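Local coordinates for tailspike protein (Acinetobacter phage vB_ApiP_P1, PDB 6E1R) that probably binds and cleaves capsular polysaccharide of its Acinetobacter host at the start of infection, as a trimeric tailspike built around a parallel beta-helix, at residues L79-A83 with C84-P88; F171-T175 with G176-T180; G188-Q192 with S193-H197. One frame throughout, in Å; residues are numbered along the deposited sequence.

Contact 1 of 3, residues L79-A83 with C84-P88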
loop_
_atom_site.group_PDB
_atom_site.type_symbol
_atom_site.label_atom_id
_atom_site.label_comp_id
_atom_site.label_asym_id
_atom_site.label_seq_id
_atom_site.Cartn_x
_atom_site.Cartn_y
_atom_site.Cartn_z
ATOM N N LEU A 79 27.610 -14.796 22.008
ATOM C CA LEU A 79 27.881 -14.004 23.200
ATOM C C LEU A 79 26.576 -13.783 23.959
ATOM O O LEU A 79 25.611 -13.255 23.399
ATOM C CB LEU A 79 28.526 -12.669 22.831
ATOM C CG LEU A 79 28.891 -11.757 24.004
ATOM C CD1 LEU A 79 29.725 -12.507 25.030
ATOM C CD2 LEU A 79 29.627 -10.518 23.521
ATOM N N THR A 80 26.554 -14.173 25.229
ATOM C CA THR A 80 25.358 -14.101 26.053
ATOM C C THR A 80 25.587 -13.124 27.198
ATOM O O THR A 80 26.723 -12.916 27.636
ATOM C CB THR A 80 24.971 -15.475 26.625
ATOM O OG1 THR A 80 26.009 -15.946 27.494
ATOM C CG2 THR A 80 24.770 -16.481 25.504
ATOM N N VAL A 81 24.495 -12.519 27.674
ATOM C CA VAL A 81 24.604 -11.594 28.800
ATOM C C VAL A 81 25.047 -12.337 30.055
ATOM O O VAL A 81 25.677 -11.748 30.942
ATOM C CB VAL A 81 23.279 -10.831 29.022
ATOM C CG1 VAL A 81 22.627 -10.482 27.694
ATOM C CG2 VAL A 81 22.322 -11.621 29.906
ATOM N N SER A 82 24.736 -13.633 30.152
ATOM C CA SER A 82 25.201 -14.419 31.290
ATOM C C SER A 82 26.716 -14.532 31.302
ATOM O O SER A 82 27.328 -14.566 32.374
ATOM C CB SER A 82 24.576 -15.815 31.262
ATOM O OG SER A 82 23.169 -15.751 31.400
ATOM N N ALA A 83 27.338 -14.584 30.124
ATOM C CA ALA A 83 28.791 -14.608 30.030
ATOM C C ALA A 83 29.432 -13.262 30.344
ATOM O O ALA A 83 30.665 -13.171 30.329
ATOM C CB ALA A 83 29.212 -15.069 28.633
ATOM N N CYS A 84 28.645 -12.224 30.623
ATOM C CA CYS A 84 29.178 -10.911 30.959
ATOM C C CYS A 84 28.925 -10.525 32.412
ATOM O O CYS A 84 29.103 -9.356 32.771
ATOM C CB CYS A 84 28.596 -9.848 30.024
ATOM S SG CYS A 84 28.967 -10.117 28.275
ATOM N N GLY A 85 28.513 -11.470 33.252
ATOM C CA GLY A 85 28.307 -11.205 34.660
ATOM C C GLY A 85 26.866 -11.156 35.123
ATOM O O GLY A 85 26.623 -10.806 36.284
ATOM N N ALA A 86 25.905 -11.489 34.265
ATOM C CA ALA A 86 24.498 -11.458 34.651
ATOM C C ALA A 86 24.206 -12.633 35.574
ATOM O O ALA A 86 24.278 -13.794 35.158
ATOM C CB ALA A 86 23.606 -11.494 33.416
ATOM N N ASP A 87 23.869 -12.336 36.828
ATOM C CA ASP A 87 23.626 -13.372 37.817
ATOM C C ASP A 87 22.130 -13.614 37.920
ATOM O O ASP A 87 21.394 -12.711 38.347
ATOM C CB ASP A 87 24.197 -12.958 39.173
ATOM C CG ASP A 87 24.180 -14.084 40.187
ATOM O OD1 ASP A 87 23.846 -15.226 39.810
ATOM O OD2 ASP A 87 24.509 -13.825 41.364
ATOM N N PRO A 88 21.632 -14.793 37.537
ATOM C CA PRO A 88 20.184 -15.044 37.635
ATOM C C PRO A 88 19.641 -14.964 39.050
ATOM O O PRO A 88 18.464 -14.631 39.232
ATOM C CB PRO A 88 20.037 -16.457 37.053
ATOM C CG PRO A 88 21.237 -16.632 36.173
ATOM C CD PRO A 88 22.343 -15.889 36.858
HETATM O O HOH W 1 25.789 -15.829 34.428
#

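Contact 2 of 3, residues F171-T175 with G176-T180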
loop_
_atom_site.group_PDB
_atom_site.type_symbol
_atom_site.label_atom_id
_atom_site.label_comp_id
_atom_site.label_asym_id
_atom_site.label_seq_id
_atom_site.Cartn_x
_atom_site.Cartn_y
_atom_site.Cartn_z
ATOM N N PHE A 171 9.752 -5.520 27.173
ATOM C CA PHE A 171 10.149 -4.484 28.117
ATOM C C PHE A 171 9.041 -4.299 29.141
ATOM O O PHE A 171 7.891 -4.034 28.775
ATOM C CB PHE A 171 10.447 -3.173 27.387
ATOM C CG PHE A 171 11.492 -3.305 26.318
ATOM C CD1 PHE A 171 12.836 -3.191 26.629
ATOM C CD2 PHE A 171 11.132 -3.558 25.005
ATOM C CE1 PHE A 171 13.803 -3.316 25.648
ATOM C CE2 PHE A 171 12.094 -3.685 24.019
ATOM C CZ PHE A 171 13.431 -3.564 24.342
ATOM N N LYS A 172 9.388 -4.439 30.419
ATOM C CA LYS A 172 8.439 -4.318 31.515
ATOM C C LYS A 172 8.956 -3.300 32.523
ATOM O O LYS A 172 10.063 -2.768 32.398
ATOM C CB LYS A 172 8.194 -5.669 32.201
ATOM C CG LYS A 172 7.699 -6.771 31.283
ATOM C CD LYS A 172 7.467 -8.054 32.064
ATOM C CE LYS A 172 6.908 -9.154 31.179
ATOM N NZ LYS A 172 6.694 -10.424 31.929
ATOM N N ALA A 173 8.135 -3.035 33.536
ATOM C CA ALA A 173 8.495 -2.163 34.643
ATOM C C ALA A 173 8.032 -2.810 35.939
ATOM O O ALA A 173 6.912 -3.323 36.016
ATOM C CB ALA A 173 7.874 -0.769 34.492
ATOM N N SER A 174 8.901 -2.790 36.952
ATOM C CA SER A 174 8.544 -3.393 38.233
ATOM C C SER A 174 7.414 -2.626 38.905
ATOM O O SER A 174 6.554 -3.225 39.563
ATOM C CB SER A 174 9.767 -3.458 39.146
ATOM O OG SER A 174 10.108 -2.171 39.628
ATOM N N THR A 175 7.401 -1.305 38.758
ATOM C CA THR A 175 6.331 -0.461 39.272
ATOM C C THR A 175 5.526 0.087 38.103
ATOM O O THR A 175 6.093 0.660 37.166
ATOM C CB THR A 175 6.889 0.684 40.118
ATOM O OG1 THR A 175 7.710 0.151 41.166
ATOM C CG2 THR A 175 5.756 1.493 40.731
ATOM N N GLY A 176 4.209 -0.093 38.159
ATOM C CA GLY A 176 3.360 0.351 37.067
ATOM C C GLY A 176 3.347 1.865 36.943
ATOM O O GLY A 176 3.249 2.595 37.930
ATOM N N GLY A 177 3.443 2.338 35.703
ATOM C CA GLY A 177 3.461 3.761 35.437
ATOM C C GLY A 177 4.808 4.422 35.588
ATOM O O GLY A 177 4.872 5.640 35.771
ATOM N N THR A 178 5.891 3.654 35.512
ATOM C CA THR A 178 7.237 4.186 35.644
ATOM C C THR A 178 8.101 3.653 34.511
ATOM O O THR A 178 7.747 2.686 33.832
ATOM C CB THR A 178 7.869 3.820 36.997
ATOM O OG1 THR A 178 7.895 2.395 37.148
ATOM C CG2 THR A 178 7.083 4.436 38.145
ATOM N N ALA A 179 9.236 4.322 34.308
ATOM C CA ALA A 179 10.285 3.876 33.398
ATOM C C ALA A 179 9.834 3.833 31.943
ATOM O O ALA A 179 8.689 4.165 31.618
ATOM C CB ALA A 179 10.802 2.498 33.820
ATOM N N THR A 180 10.746 3.428 31.064
ATOM C CA THR A 180 10.477 3.287 29.640
ATOM C C THR A 180 11.574 2.420 29.043
ATOM O O THR A 180 12.627 2.218 29.651
ATOM C CB THR A 180 10.413 4.646 28.930
ATOM O OG1 THR A 180 10.152 4.445 27.535
ATOM C CG2 THR A 180 11.721 5.400 29.088
#

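Contact 3 of 3, residues G188-Q192 with S193-H197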
loop_
_atom_site.group_PDB
_atom_site.type_symbol
_atom_site.label_atom_id
_atom_site.label_comp_id
_atom_site.label_asym_id
_atom_site.label_seq_id
_atom_site.Cartn_x
_atom_site.Cartn_y
_atom_site.Cartn_z
ATOM N N GLY A 188 18.559 12.859 21.348
ATOM C CA GLY A 188 19.420 11.985 20.577
ATOM C C GLY A 188 18.630 11.080 19.652
ATOM O O GLY A 188 17.506 10.670 19.947
ATOM N N TYR A 189 19.239 10.753 18.516
ATOM C CA TYR A 189 18.571 10.001 17.461
ATOM C C TYR A 189 18.682 8.503 17.722
ATOM O O TYR A 189 19.791 7.964 17.819
ATOM C CB TYR A 189 19.171 10.344 16.098
ATOM C CG TYR A 189 18.310 11.241 15.239
ATOM C CD1 TYR A 189 16.959 11.419 15.510
ATOM C CD2 TYR A 189 18.850 11.904 14.146
ATOM C CE1 TYR A 189 16.173 12.236 14.714
ATOM C CE2 TYR A 189 18.076 12.721 13.348
ATOM C CZ TYR A 189 16.739 12.884 13.636
ATOM O OH TYR A 189 15.972 13.698 12.838
ATOM N N LEU A 190 17.536 7.833 17.833
ATOM C CA LEU A 190 17.480 6.372 17.769
ATOM C C LEU A 190 17.298 6.032 16.295
ATOM O O LEU A 190 16.182 5.843 15.811
ATOM C CB LEU A 190 16.349 5.826 18.633
ATOM C CG LEU A 190 16.497 4.421 19.232
ATOM C CD1 LEU A 190 15.369 4.136 20.215
ATOM C CD2 LEU A 190 16.548 3.345 18.162
ATOM N N SER A 191 18.411 5.962 15.572
ATOM C CA SER A 191 18.405 5.969 14.116
ATOM C C SER A 191 18.747 4.599 13.546
ATOM O O SER A 191 19.593 3.880 14.088
ATOM C CB SER A 191 19.390 7.011 13.581
ATOM O OG SER A 191 19.537 6.902 12.177
ATOM N N GLN A 192 18.084 4.256 12.442
ATOM C CA GLN A 192 18.359 3.054 11.655
ATOM C C GLN A 192 18.304 1.794 12.519
ATOM O O GLN A 192 19.247 1.004 12.589
ATOM C CB GLN A 192 19.700 3.178 10.927
ATOM C CG GLN A 192 19.708 4.267 9.862
ATOM C CD GLN A 192 20.997 4.307 9.067
ATOM O OE1 GLN A 192 21.971 3.639 9.407
ATOM N NE2 GLN A 192 21.006 5.093 7.996
ATOM N N SER A 193 17.164 1.616 13.176
ATOM C CA SER A 193 16.929 0.488 14.062
ATOM C C SER A 193 15.796 -0.376 13.522
ATOM O O SER A 193 15.034 0.027 12.640
ATOM C CB SER A 193 16.598 0.961 15.482
ATOM O OG SER A 193 16.481 -0.139 16.369
ATOM N N THR A 194 15.696 -1.584 14.072
ATOM C CA THR A 194 14.631 -2.515 13.729
ATOM C C THR A 194 14.110 -3.148 15.008
ATOM O O THR A 194 14.897 -3.618 15.835
ATOM C CB THR A 194 15.120 -3.605 12.765
ATOM O OG1 THR A 194 15.596 -3.003 11.555
ATOM C CG2 THR A 194 13.991 -4.573 12.436
ATOM N N PHE A 195 12.792 -3.143 15.177
ATOM C CA PHE A 195 12.133 -3.769 16.319
ATOM C C PHE A 195 11.327 -4.951 15.790
ATOM O O PHE A 195 10.244 -4.773 15.227
ATOM C CB PHE A 195 11.260 -2.764 17.062
ATOM C CG PHE A 195 12.034 -1.632 17.675
ATOM C CD1 PHE A 195 12.325 -0.494 16.938
ATOM C CD2 PHE A 195 12.487 -1.712 18.981
ATOM C CE1 PHE A 195 13.041 0.549 17.497
ATOM C CE2 PHE A 195 13.207 -0.674 19.546
ATOM C CZ PHE A 195 13.484 0.458 18.804
ATOM N N ASP A 196 11.864 -6.156 15.968
ATOM C CA ASP A 196 11.269 -7.379 15.439
ATOM C C ASP A 196 10.546 -8.107 16.567
ATOM O O ASP A 196 11.187 -8.660 17.467
ATOM C CB ASP A 196 12.339 -8.266 14.807
ATOM C CG ASP A 196 11.763 -9.516 14.166
ATOM O OD1 ASP A 196 10.524 -9.621 14.052
ATOM O OD2 ASP A 196 12.555 -10.397 13.773
ATOM N N HIS A 197 9.212 -8.101 16.514
ATOM C CA HIS A 197 8.371 -8.831 17.466
ATOM C C HIS A 197 8.677 -8.443 18.910
ATOM O O HIS A 197 8.625 -9.273 19.820
ATOM C CB HIS A 197 8.501 -10.345 17.278
ATOM C CG HIS A 197 7.900 -10.853 16.004
ATOM N ND1 HIS A 197 8.452 -10.603 14.766
ATOM C CD2 HIS A 197 6.795 -11.602 15.779
ATOM C CE1 HIS A 197 7.711 -11.173 13.833
ATOM N NE2 HIS A 197 6.700 -11.787 14.421
#

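Contact 1 of 3, residues L79-A83 with C84-P88
L79 reaches C84 with its CD1 branch, which lies 4.1 Å from C84 SG. CG of L79 stands anti to the backbone N (chi1 -179°), and this carries the branched end forward along the chain to the sulfur. T80 works through oxygen: its OG1 accepts from A83 N at 3.2 Å, an ST motif, while T80 O takes a weak second bond from the same N-H. V81 contributes the main backbone acceptor. C84 N meets V81 O at 3.0 Å with the hydrogen fairly straight (153°). A86 N adds a weak bond to V81 O at 3.3 Å, so the chain curls back around this one oxygen. On the side-chain level the partner of A86 is again V81, whose CG2 packs 3.7 Å from A86 CB. The 3-10 turn that begins at S82 and A83 follows strand 79-80, which pairs in parallel with strand 111-113 at the N-terminal end of the beta-helix. Helix 94-106 lies along one side, touching L79, C84 and A86, consistent with the capping helix of many beta-helical tailspikes. S82 O receives a weak bond from G85 N at 3.4 Å. A water donates to S82 O at 2.9 Å and also donates to A86 O, spanning the mouth of the turn. S82 OG turns elsewhere, to D114 OD2. A83 feeds its N-H back to T80, and the chain then leaves C84 through G85, which has a positive phi (108°).

Contact 2 of 3, residues F171-T175 with G176-T180
T178 OG1 donates to T175 O, modelled at 2.5 Å and coming in tilted 32° from the carbonyl plane; this length is too short to be read as bond strength. A chi1 of 58° sets OG1 between its own backbone N and carbonyl carbon, on the side that faces back across the turn. The backbone N of T178 adds a weak, bent bond to the same oxygen, at 3.4 Å. Alongside, the methyl groups of the two threonines approach one another, T175 CG2 to T178 CG2 at 4.1 Å. One layer further in, A173 CB rests 3.5 Å from T178 O and touches A179 CB more loosely, at 4.4 Å. The T175-T178 pair closes a type II beta turn, with G176 and G177 at its two central positions. G177 has the positive phi that the third residue of such a turn requires. The emerging chain is steadied by D149, whose OD1 accepts from A179 N, and the arriving chain by S203 OG, which pairs with A173 N. The turn links strand 169-173 to strand 178-184 at a corner of one beta-helix coil. On the incoming side strand 169-173 runs parallel between strands 142-146 and 199-200, F171 meeting the ring of F200, while strand 178-184 pairs with strand 151-155.

Contact 3 of 3, residues G188-Q192 with S193-H197
L190 and S193 form the tight part, with L190 CD2 lying 3.6 Å from S193 CB and 3.9 Å from S193 OG. With chi2 at 172° it is L190 CD1 that extends the chain, while CD2 is turned off to the flank, where it meets the serine and, more distantly, F195 CZ at 4.3 Å, approaching the ring obliquely. Just before S193, Q192 adopts a left-handed backbone conformation. This bend interrupts strand alternation and lets S193 and F195 follow L190 to one side. The hydroxyl of S193 is buried but satisfied by S164 OG. F195 stacks on F217 and also meets F166 at nearly parallel planes, part of the coil-to-coil aromatic ladder seen inside parallel beta-helices.

The far end is looser. D196 and H197 are partly exposed and make no contact with the G188-Q192 segment; H197 ND1 is modelled as bonded to D196 OD1, at a length too short to be trusted. Here the chain serves the trimer instead: H197 NE2 bonds T194 OG1 of the third subunit, and its ring meets Y165 of that subunit edge-to-face. At the bend, Q192 packs on R259 of the second subunit. Both segments belong to one broken strand, 189-196, running parallel beside strand 164-167 on one flank and strands 208-213 and 215-218 on the other.

The three contacts follow one another along the chain from the N-terminal end of the beta-helix into its body. Contact 1 lies at the N-terminal end and contact 3 four strands further along the same run of parallel strands, their centres about 24 Å apart. Contact 2 is a corner turn, centred about 23 Å from contact 1 and about 20 Å from contact 3. Its nearest atoms come within about 5 Å of contact 3 without touching, and strand 178-184 leads on to strand 189-196. Among the three, contact 3 alone touches other subunits. The side chain of Q192 there lies about 8 Å from a bound sodium ion.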